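Local structure of cystathionine gamma-lyase (Saccharomyces cerevisiae, 1N8P) at residues Gly373-Thr377 / Asp378-Glu382; Val257-Ala260 / Ala261-Asn265; Gly285-His289 / Pro290-Val294; Ile384-Ala387 / Leu388-Thr392. The protein belongs to the Cys/Met metabolism family of pyridoxal-phosphate-dependent enzymes, within the aminotransferase-like clan, and holds pyridoxal-5'-phosphate in its pocket. All coordinates share one frame; numbering follows the deposited sequence.

Interaction 1. Residues Gly373-Thr377 / Asp378-Glu382; sequences GIEDT and DDLLE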
loop_
_atom_site.group_PDB
_atom_site.type_symbol
_atom_site.label_atom_id
_atom_site.label_comp_id
_atom_site.label_asym_id
_atom_site.label_seq_id
_atom_site.Cartn_x
_atom_site.Cartn_y
_atom_site.Cartn_z
ATOM N N GLY A 373 -14.768 12.534 17.944
ATOM C CA GLY A 373 -14.722 11.559 16.859
ATOM C C GLY A 373 -16.110 11.071 16.475
ATOM O O GLY A 373 -17.083 11.829 16.605
ATOM N N ILE A 374 -16.228 9.824 16.017
ATOM C CA ILE A 374 -17.549 9.310 15.624
ATOM C C ILE A 374 -18.077 8.107 16.419
ATOM O O ILE A 374 -19.024 7.429 15.988
ATOM C CB ILE A 374 -17.628 8.994 14.080
ATOM C CG1 ILE A 374 -16.680 7.841 13.697
ATOM C CG2 ILE A 374 -17.210 10.214 13.289
ATOM C CD1 ILE A 374 -16.870 7.308 12.272
ATOM N N GLU A 375 -17.483 7.857 17.588
ATOM C CA GLU A 375 -17.946 6.777 18.465
ATOM C C GLU A 375 -19.368 7.168 18.897
ATOM O O GLU A 375 -19.834 8.238 18.552
ATOM C CB GLU A 375 -17.045 6.652 19.709
ATOM C CG GLU A 375 -15.513 6.538 19.459
ATOM C CD GLU A 375 -14.856 7.885 19.285
ATOM O OE1 GLU A 375 -13.627 7.985 19.455
ATOM O OE2 GLU A 375 -15.562 8.855 18.967
ATOM N N ASP A 376 -20.055 6.319 19.652
ATOM C CA ASP A 376 -21.394 6.648 20.106
ATOM C C ASP A 376 -21.414 7.992 20.891
ATOM O O ASP A 376 -20.463 8.321 21.596
ATOM C CB ASP A 376 -21.927 5.515 20.976
ATOM C CG ASP A 376 -23.362 5.747 21.410
ATOM O OD1 ASP A 376 -23.616 6.686 22.171
ATOM O OD2 ASP A 376 -24.253 4.997 20.983
ATOM N N THR A 377 -22.483 8.776 20.758
ATOM C CA THR A 377 -22.573 10.064 21.452
ATOM C C THR A 377 -22.649 9.966 22.969
ATOM O O THR A 377 -21.949 10.679 23.667
ATOM C CB THR A 377 -23.790 10.895 21.003
ATOM O OG1 THR A 377 -23.629 11.304 19.644
ATOM C CG2 THR A 377 -23.912 12.137 21.863
ATOM N N ASP A 378 -23.532 9.109 23.472
ATOM C CA ASP A 378 -23.692 8.931 24.909
ATOM C C ASP A 378 -22.438 8.347 25.555
ATOM O O ASP A 378 -22.029 8.779 26.640
ATOM C CB ASP A 378 -24.906 8.060 25.205
ATOM C CG ASP A 378 -26.223 8.775 24.917
ATOM O OD1 ASP A 378 -26.405 9.936 25.366
ATOM O OD2 ASP A 378 -27.085 8.171 24.242
ATOM N N ASP A 379 -21.814 7.378 24.893
ATOM C CA ASP A 379 -20.594 6.785 25.421
ATOM C C ASP A 379 -19.532 7.880 25.639
ATOM O O ASP A 379 -18.727 7.824 26.574
ATOM C CB ASP A 379 -20.046 5.770 24.428
ATOM C CG ASP A 379 -20.958 4.611 24.213
ATOM O OD1 ASP A 379 -22.121 4.666 24.619
ATOM O OD2 ASP A 379 -20.502 3.639 23.613
ATOM N N LEU A 380 -19.521 8.868 24.748
ATOM C CA LEU A 380 -18.562 9.955 24.815
ATOM C C LEU A 380 -19.013 10.996 25.822
ATOM O O LEU A 380 -18.212 11.517 26.594
ATOM C CB LEU A 380 -18.405 10.579 23.446
ATOM C CG LEU A 380 -17.743 9.743 22.356
ATOM C CD1 LEU A 380 -18.009 10.401 20.994
ATOM C CD2 LEU A 380 -16.251 9.608 22.631
ATOM N N LEU A 381 -20.305 11.296 25.819
ATOM C CA LEU A 381 -20.841 12.253 26.762
ATOM C C LEU A 381 -20.578 11.654 28.138
ATOM O O LEU A 381 -19.943 12.274 28.979
ATOM C CB LEU A 381 -22.349 12.450 26.548
ATOM C CG LEU A 381 -22.943 13.697 27.216
ATOM C CD1 LEU A 381 -22.152 14.941 26.825
ATOM C CD2 LEU A 381 -24.373 13.850 26.804
ATOM N N GLU A 382 -21.041 10.428 28.357
ATOM C CA GLU A 382 -20.853 9.780 29.646
ATOM C C GLU A 382 -19.385 9.657 30.024
ATOM O O GLU A 382 -19.038 9.504 31.189
ATOM C CB GLU A 382 -21.498 8.400 29.646
ATOM C CG GLU A 382 -21.973 7.947 31.037
ATOM C CD GLU A 382 -23.102 8.811 31.630
ATOM O OE1 GLU A 382 -23.491 8.558 32.794
ATOM O OE2 GLU A 382 -23.608 9.730 30.939
#

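Interaction 2. Residues Val257-Ala260 / Ala261-Asn265; sequences VRQA and ALSAN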
loop_
_atom_site.group_PDB
_atom_site.type_symbol
_atom_site.label_atom_id
_atom_site.label_comp_id
_atom_site.label_asym_id
_atom_site.label_seq_id
_atom_site.Cartn_x
_atom_site.Cartn_y
_atom_site.Cartn_z
ATOM N N VAL A 257 -18.325 14.055 9.418
ATOM C CA VAL A 257 -18.469 15.423 9.916
ATOM C C VAL A 257 -19.848 15.758 10.472
ATOM O O VAL A 257 -19.990 16.584 11.366
ATOM C CB VAL A 257 -18.152 16.393 8.817
ATOM C CG1 VAL A 257 -18.514 17.776 9.237
ATOM C CG2 VAL A 257 -16.672 16.305 8.478
ATOM N N ARG A 258 -20.869 15.110 9.932
ATOM C CA ARG A 258 -22.241 15.335 10.374
ATOM C C ARG A 258 -22.418 14.779 11.783
ATOM O O ARG A 258 -23.092 15.371 12.609
ATOM C CB ARG A 258 -23.229 14.631 9.409
ATOM C CG ARG A 258 -24.705 14.977 9.587
ATOM C CD ARG A 258 -24.987 16.357 9.058
ATOM N NE ARG A 258 -26.333 16.816 9.378
ATOM C CZ ARG A 258 -26.732 18.078 9.257
ATOM N NH1 ARG A 258 -25.890 19.007 8.824
ATOM N NH2 ARG A 258 -27.971 18.415 9.580
ATOM N N GLN A 259 -21.804 13.631 12.033
ATOM C CA GLN A 259 -21.894 12.949 13.309
ATOM C C GLN A 259 -21.001 13.602 14.374
ATOM O O GLN A 259 -21.419 13.852 15.498
ATOM C CB GLN A 259 -21.481 11.507 13.102
ATOM C CG GLN A 259 -21.539 10.662 14.342
ATOM C CD GLN A 259 -22.925 10.443 14.770
ATOM O OE1 GLN A 259 -23.781 10.148 13.955
ATOM N NE2 GLN A 259 -23.180 10.577 16.059
ATOM N N ALA A 260 -19.764 13.881 14.007
ATOM C CA ALA A 260 -18.824 14.483 14.927
ATOM C C ALA A 260 -19.386 15.808 15.431
ATOM O O ALA A 260 -19.163 16.198 16.568
ATOM C CB ALA A 260 -17.472 14.686 14.228
ATOM N N ALA A 261 -20.138 16.487 14.582
ATOM C CA ALA A 261 -20.716 17.774 14.941
ATOM C C ALA A 261 -21.909 17.633 15.922
ATOM O O ALA A 261 -21.934 18.295 16.965
ATOM C CB ALA A 261 -21.123 18.536 13.650
ATOM N N LEU A 262 -22.901 16.799 15.596
ATOM C CA LEU A 262 -24.028 16.607 16.510
ATOM C C LEU A 262 -23.439 16.234 17.875
ATOM O O LEU A 262 -23.790 16.805 18.888
ATOM C CB LEU A 262 -24.963 15.468 16.057
ATOM C CG LEU A 262 -25.426 15.262 14.607
ATOM C CD1 LEU A 262 -26.562 14.316 14.700
ATOM C CD2 LEU A 262 -25.867 16.529 13.878
ATOM N N SER A 263 -22.520 15.283 17.900
ATOM C CA SER A 263 -21.929 14.881 19.156
ATOM C C SER A 263 -21.283 16.005 19.929
ATOM O O SER A 263 -21.558 16.153 21.103
ATOM C CB SER A 263 -20.918 13.766 18.931
ATOM O OG SER A 263 -21.599 12.545 18.712
ATOM N N ALA A 264 -20.426 16.789 19.274
ATOM C CA ALA A 264 -19.721 17.911 19.920
ATOM C C ALA A 264 -20.685 18.964 20.433
ATOM O O ALA A 264 -20.441 19.591 21.451
ATOM C CB ALA A 264 -18.715 18.547 18.956
ATOM N N ASN A 265 -21.782 19.158 19.714
ATOM C CA ASN A 265 -22.787 20.104 20.131
ATOM C C ASN A 265 -23.438 19.561 21.390
ATOM O O ASN A 265 -23.538 20.277 22.374
ATOM C CB ASN A 265 -23.836 20.286 19.038
ATOM C CG ASN A 265 -25.005 21.144 19.491
ATOM O OD1 ASN A 265 -25.915 20.667 20.171
ATOM N ND2 ASN A 265 -24.975 22.421 19.128
#

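Interaction 3. Residues Gly285-His289 / Pro290-Val294; sequences GLKTH and PNYDV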
loop_
_atom_site.group_PDB
_atom_site.type_symbol
_atom_site.label_atom_id
_atom_site.label_comp_id
_atom_site.label_asym_id
_atom_site.label_seq_id
_atom_site.Cartn_x
_atom_site.Cartn_y
_atom_site.Cartn_z
ATOM N N GLY A 285 -21.231 26.327 17.867
ATOM C CA GLY A 285 -22.602 25.895 17.680
ATOM C C GLY A 285 -23.544 26.272 18.810
ATOM O O GLY A 285 -24.758 25.995 18.776
ATOM N N LEU A 286 -22.993 26.890 19.838
ATOM C CA LEU A 286 -23.822 27.304 20.946
ATOM C C LEU A 286 -24.316 28.724 20.650
ATOM O O LEU A 286 -23.511 29.634 20.507
ATOM C CB LEU A 286 -23.012 27.256 22.235
ATOM C CG LEU A 286 -22.631 25.854 22.707
ATOM C CD1 LEU A 286 -21.836 25.914 24.015
ATOM C CD2 LEU A 286 -23.894 25.086 22.937
ATOM N N LYS A 287 -25.635 28.906 20.541
ATOM C CA LYS A 287 -26.229 30.222 20.229
ATOM C C LYS A 287 -25.617 31.379 21.028
ATOM O O LYS A 287 -25.730 32.563 20.658
ATOM C CB LYS A 287 -27.749 30.189 20.458
ATOM C CG LYS A 287 -28.481 29.295 19.486
ATOM C CD LYS A 287 -29.943 29.254 19.796
ATOM C CE LYS A 287 -30.622 28.181 18.986
ATOM N NZ LYS A 287 -30.202 26.810 19.384
ATOM N N THR A 288 -24.961 31.007 22.112
ATOM C CA THR A 288 -24.316 31.939 22.990
ATOM C C THR A 288 -22.872 32.234 22.544
ATOM O O THR A 288 -22.112 32.916 23.239
ATOM C CB THR A 288 -24.301 31.343 24.363
ATOM O OG1 THR A 288 -23.568 30.106 24.316
ATOM C CG2 THR A 288 -25.724 31.063 24.817
ATOM N N HIS A 289 -22.484 31.718 21.389
ATOM C CA HIS A 289 -21.138 31.955 20.904
ATOM C C HIS A 289 -20.954 33.409 20.438
ATOM O O HIS A 289 -21.741 33.951 19.652
ATOM C CB HIS A 289 -20.821 31.011 19.758
ATOM C CG HIS A 289 -19.393 31.061 19.316
ATOM N ND1 HIS A 289 -18.389 30.390 19.977
ATOM C CD2 HIS A 289 -18.805 31.675 18.262
ATOM C CE1 HIS A 289 -17.246 30.581 19.347
ATOM N NE2 HIS A 289 -17.471 31.356 18.303
ATOM N N PRO A 290 -19.885 34.052 20.908
ATOM C CA PRO A 290 -19.590 35.432 20.558
ATOM C C PRO A 290 -19.872 35.815 19.138
ATOM O O PRO A 290 -20.277 36.930 18.865
ATOM C CB PRO A 290 -18.128 35.556 20.920
ATOM C CG PRO A 290 -18.096 34.806 22.193
ATOM C CD PRO A 290 -18.875 33.540 21.846
ATOM N N ASN A 291 -19.697 34.907 18.211
ATOM C CA ASN A 291 -19.930 35.322 16.842
ATOM C C ASN A 291 -21.023 34.479 16.192
ATOM O O ASN A 291 -21.080 34.360 14.962
ATOM C CB ASN A 291 -18.604 35.217 16.065
ATOM C CG ASN A 291 -17.383 35.734 16.878
ATOM O OD1 ASN A 291 -17.175 36.951 17.030
ATOM N ND2 ASN A 291 -16.581 34.795 17.404
ATOM N N TYR A 292 -21.909 33.937 17.026
ATOM C CA TYR A 292 -22.959 33.066 16.536
ATOM C C TYR A 292 -23.676 33.564 15.292
ATOM O O TYR A 292 -24.227 32.764 14.522
ATOM C CB TYR A 292 -23.988 32.774 17.628
ATOM C CG TYR A 292 -24.843 31.581 17.272
ATOM C CD1 TYR A 292 -24.350 30.282 17.408
ATOM C CD2 TYR A 292 -26.081 31.753 16.667
ATOM C CE1 TYR A 292 -25.059 29.189 16.937
ATOM C CE2 TYR A 292 -26.800 30.669 16.191
ATOM C CZ TYR A 292 -26.286 29.389 16.318
ATOM O OH TYR A 292 -26.979 28.331 15.775
ATOM N N ASP A 293 -23.663 34.879 15.094
ATOM C CA ASP A 293 -24.317 35.499 13.945
ATOM C C ASP A 293 -23.605 35.072 12.668
ATOM O O ASP A 293 -24.244 34.807 11.655
ATOM C CB ASP A 293 -24.314 37.030 14.101
ATOM C CG ASP A 293 -22.909 37.667 13.933
ATOM O OD1 ASP A 293 -21.958 37.338 14.692
ATOM O OD2 ASP A 293 -22.772 38.525 13.030
ATOM N N VAL A 294 -22.278 34.985 12.743
ATOM C CA VAL A 294 -21.443 34.578 11.612
ATOM C C VAL A 294 -21.594 33.080 11.341
ATOM O O VAL A 294 -21.658 32.630 10.195
ATOM C CB VAL A 294 -19.968 34.875 11.895
ATOM C CG1 VAL A 294 -19.131 34.476 10.712
ATOM C CG2 VAL A 294 -19.798 36.336 12.218
#

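Interaction 4. Residues Ile384-Ala387 / Leu388-Thr392; sequences IKQA and LKQAT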
loop_
_atom_site.group_PDB
_atom_site.type_symbol
_atom_site.label_atom_id
_atom_site.label_comp_id
_atom_site.label_asym_id
_atom_site.label_seq_id
_atom_site.Cartn_x
_atom_site.Cartn_y
_atom_site.Cartn_z
ATOM N N ILE A 384 -17.047 12.097 29.279
ATOM C CA ILE A 384 -16.572 13.429 29.636
ATOM C C ILE A 384 -16.981 13.659 31.093
ATOM O O ILE A 384 -16.212 14.184 31.886
ATOM C CB ILE A 384 -17.253 14.515 28.796
ATOM C CG1 ILE A 384 -16.976 14.303 27.310
ATOM C CG2 ILE A 384 -16.774 15.868 29.249
ATOM C CD1 ILE A 384 -15.592 14.681 26.896
ATOM N N LYS A 385 -18.209 13.259 31.424
ATOM C CA LYS A 385 -18.760 13.386 32.773
ATOM C C LYS A 385 -17.838 12.662 33.732
ATOM O O LYS A 385 -17.226 13.248 34.623
ATOM C CB LYS A 385 -20.156 12.747 32.835
ATOM C CG LYS A 385 -21.125 13.310 31.809
ATOM C CD LYS A 385 -22.506 12.674 31.883
ATOM C CE LYS A 385 -23.405 13.177 30.734
ATOM N NZ LYS A 385 -24.779 12.557 30.700
ATOM N N GLN A 386 -17.753 11.364 33.514
ATOM C CA GLN A 386 -16.924 10.473 34.290
ATOM C C GLN A 386 -15.503 10.991 34.467
ATOM O O GLN A 386 -14.781 10.519 35.341
ATOM C CB GLN A 386 -16.920 9.110 33.599
ATOM C CG GLN A 386 -15.967 8.070 34.147
ATOM C CD GLN A 386 -14.538 8.314 33.750
ATOM O OE1 GLN A 386 -14.259 8.795 32.650
ATOM N NE2 GLN A 386 -13.614 7.970 34.635
ATOM N N ALA A 387 -15.088 11.962 33.662
ATOM C CA ALA A 387 -13.724 12.464 33.778
ATOM C C ALA A 387 -13.621 13.818 34.457
ATOM O O ALA A 387 -12.539 14.203 34.898
ATOM C CB ALA A 387 -13.060 12.511 32.413
ATOM N N LEU A 388 -14.731 14.550 34.528
ATOM C CA LEU A 388 -14.706 15.843 35.197
ATOM C C LEU A 388 -14.503 15.523 36.653
ATOM O O LEU A 388 -13.644 16.098 37.306
ATOM C CB LEU A 388 -16.025 16.596 35.040
ATOM C CG LEU A 388 -16.318 17.302 33.717
ATOM C CD1 LEU A 388 -17.680 18.006 33.802
ATOM C CD2 LEU A 388 -15.214 18.284 33.417
ATOM N N LYS A 389 -15.289 14.578 37.153
ATOM C CA LYS A 389 -15.186 14.191 38.545
ATOM C C LYS A 389 -13.763 13.766 38.892
ATOM O O LYS A 389 -13.213 14.203 39.895
ATOM C CB LYS A 389 -16.188 13.087 38.846
ATOM C CG LYS A 389 -17.607 13.461 38.462
ATOM C CD LYS A 389 -18.637 12.473 39.028
ATOM C CE LYS A 389 -20.053 12.684 38.449
ATOM N NZ LYS A 389 -20.572 14.084 38.588
ATOM N N GLN A 390 -13.155 12.941 38.048
ATOM C CA GLN A 390 -11.791 12.477 38.279
ATOM C C GLN A 390 -10.854 13.655 38.544
ATOM O O GLN A 390 -10.116 13.651 39.526
ATOM C CB GLN A 390 -11.293 11.695 37.065
ATOM C CG GLN A 390 -12.155 10.499 36.685
ATOM C CD GLN A 390 -11.560 9.153 37.122
ATOM O OE1 GLN A 390 -10.462 8.760 36.689
ATOM N NE2 GLN A 390 -12.295 8.435 37.976
ATOM N N ALA A 391 -10.895 14.659 37.664
ATOM C CA ALA A 391 -10.056 15.859 37.774
ATOM C C ALA A 391 -10.393 16.637 39.032
ATOM O O ALA A 391 -9.514 17.174 39.698
ATOM C CB ALA A 391 -10.243 16.738 36.566
ATOM N N THR A 392 -11.685 16.703 39.327
ATOM C CA THR A 392 -12.204 17.353 40.520
ATOM C C THR A 392 -11.576 16.674 41.751
ATOM O O THR A 392 -10.889 17.325 42.541
ATOM C CB THR A 392 -13.741 17.211 40.561
ATOM O OG1 THR A 392 -14.316 18.088 39.581
ATOM C CG2 THR A 392 -14.291 17.513 41.949
HETATM O O HOH W 1 -18.897 14.853 35.997
#

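Interaction 1. Residues Gly373-Thr377 / Asp378-Glu382
Leu381 N donates to Thr377 O at 2.8 Å (N-H...O 158°), a well-formed backbone bond at the start of helix 377-392. Asp376 is the N-cap of this helix, and Asp376 OD1 is shared by two amides of the first turn, both weakly: Asp378 N lies 2.8 Å from Asp376 OD1 at a bent angle, whereas Asp379 N is straighter but farther, 3.3 Å from that same oxygen. With CG anti to the backbone N (chi1 -176°), the Asp376 carboxylate is carried forward to meet these amides. Leu380 N adds weak bonds to Asp376 O and Thr377 O. The carboxylates of Asp376 and Asp379 lie stacked, planes 16° apart, a proximity that the amides of the helix start probably help to offset. Asp379 OD2 is taken by Thr10 OG1 and Lys7 N of the second subunit, which brings this helix start to a subunit interface. Thr377 OG1 hydrogen-bonds Ser263 OG on helix 253-271, and Glu375 OE1 accepts from Ser340 N. Packing closes the contact: Leu380 turns back over the preceding loop and crosses the Glu375 side chain at about a right angle, Leu380 CD1 resting 3.5 Å from Glu375 OE2.

Interaction 2. Residues Val257-Ala260 / Ala261-Asn265
Leu262 lies over the carbonyl of Arg258 one turn earlier, its branch point CG and methyl CD2 both on that oxygen, with CD2 at 3.3 Å from Arg258 O. The side chain leaves with CG anti to its own carbonyl carbon (chi1 -44°), which swings the branch back toward the start of the helix. Under this overlap Leu262 N makes only a weak bond to Arg258 O, long at 3.3 Å but nearly straight. Arg258 NH1 forms a salt bridge with Asp301. One residue on, Ser263 N donates to Gln259 O at 3.0 Å (N-H...O 171°). Ser263 CB stands 3.5 Å from the same Gln259 O, while the hydroxyl is engaged by Thr377 OG1. Gln259 bends at chi2 (69°) so that its amide curls along the helix toward Ser263, leaving Gln259 NE2 3.7 Å from Ser263 OG. The small residues complete the turns: Ala264 N donates to Ala260 O at 3.0 Å, and Ala261 N to Val257 O at 3.2 Å. Val257 packs on Ser183, Tyr185 and Ile186 of helix 183-186; Gln259 packs on Leu255 of the second subunit. Ser263 and Ala264 rest on Val372, in the loop before the last helix. Successive i to i+4 backbone bonds are the mark of a regular alpha-helix, here the long helix 253-271, which joins helix 183-186, that loop and the partner subunit.

Interaction 3. Residues Gly285-His289 / Pro290-Val294
Gly285 opens the contact with its carbonyl oxygen, which lies 3.7 Å from Tyr292 CE1 and approaches that ring obliquely. Leu286 follows, its O at 3.3 Å from Tyr292 CD1, also oblique to the ring; residues 286-289 form a type I turn, while the Leu286 side chain packs on Ala268 and Glu269 of helix 253-271. Lys287, at the second position of that turn, makes the main packing: its CA sits over one face of the tyrosine, 3.5 Å from the ring centroid and 16° off the normal, a CH-pi contact. Its aliphatic chain then runs side by side with Tyr292 in the same direction, so that Lys287 CG comes 3.9 Å from Tyr292 CZ. Tyr292 has CG anti to its backbone N (chi1 -164°), which lays the ring back across the turn. Past Thr288, His289 ends the first turn and begins a second type I turn, 289-292, closed by Tyr292 N donating to His289 O at 2.6 Å. Over one face of the imidazole stands Pro290 CD, 3.8 Å from the ring centroid, with the two side chains crossing at about a right angle; the His289 side chain also packs on Val154. Two consecutive turns thus lead from strand 278-282 into helix 292-298, and the chemistry implies that one backbone bond and C-H groups over two aromatic faces, with no salt bridge between the segments, shape this surface corner.

Interaction 4. Residues Ile384-Ala387 / Leu388-Thr392
Leu388 and Ile384 meet one turn apart on the C-terminal alpha-helix 377-392, which packs against helices 253-271 and 316-325. From its backbone outward, Leu388 CB stands 3.6 Å from Lys385 O. The torsion chi1 of -78° sets CG anti to the carbonyl carbon, turned back along the helix to a place 3.6 Å from Ile384 O. The branched end belongs to the packing with neighbours: the Leu388 side chain touches Phe270 of helix 253-271 and Asp274 in the loop beyond. At its root, Leu388 N is shared between two carbonyls, with a weak bond to Ile384 O and a shorter one, 2.8 Å, to Lys385 O. This sharing is consistent with a slight local tightening of the helix, and Lys389 N makes only a long, weak bond to Lys385 O. Regular spacing returns with Ala391 N, which donates to Ala387 O at 3.2 Å and 166°. Ile384 and Ala387 both rest on Phe322 of helix 316-325. On the outer side, the side chains of Gln386 and Gln390 lie near each other, and Gln390 CB leans on Ala387 O at 3.5 Å. The amine of Lys385 goes to Glu382 in a salt bridge. Lys389 instead bends at chi4 (-54°) and returns to its own helix through water 1, which donates to Lys385 O at 2.7 Å and accepts from Lys389 NZ at 3.2 Å.

How the interactions relate
The four contacts follow one another along the chain and neither nest nor cross, each being a local turn or stretch of helix. Interaction 2 comes first, on helix 253-271. Interaction 3 then rounds the corner between strand 278-282 and helix 292-298, touching interaction 2 where Asn265 packs on Gly285. Much later, strand 367-371 leads into interaction 1, which starts helix 377-392; interaction 4 continues that helix toward the C terminus. Interactions 1 and 2 meet directly, with Gly373 against Ala260 and Ile374 against Gln259, so the final helix begins alongside helix 253-271. Interactions 3 and 4 stay about 12 Å apart at their nearest atoms.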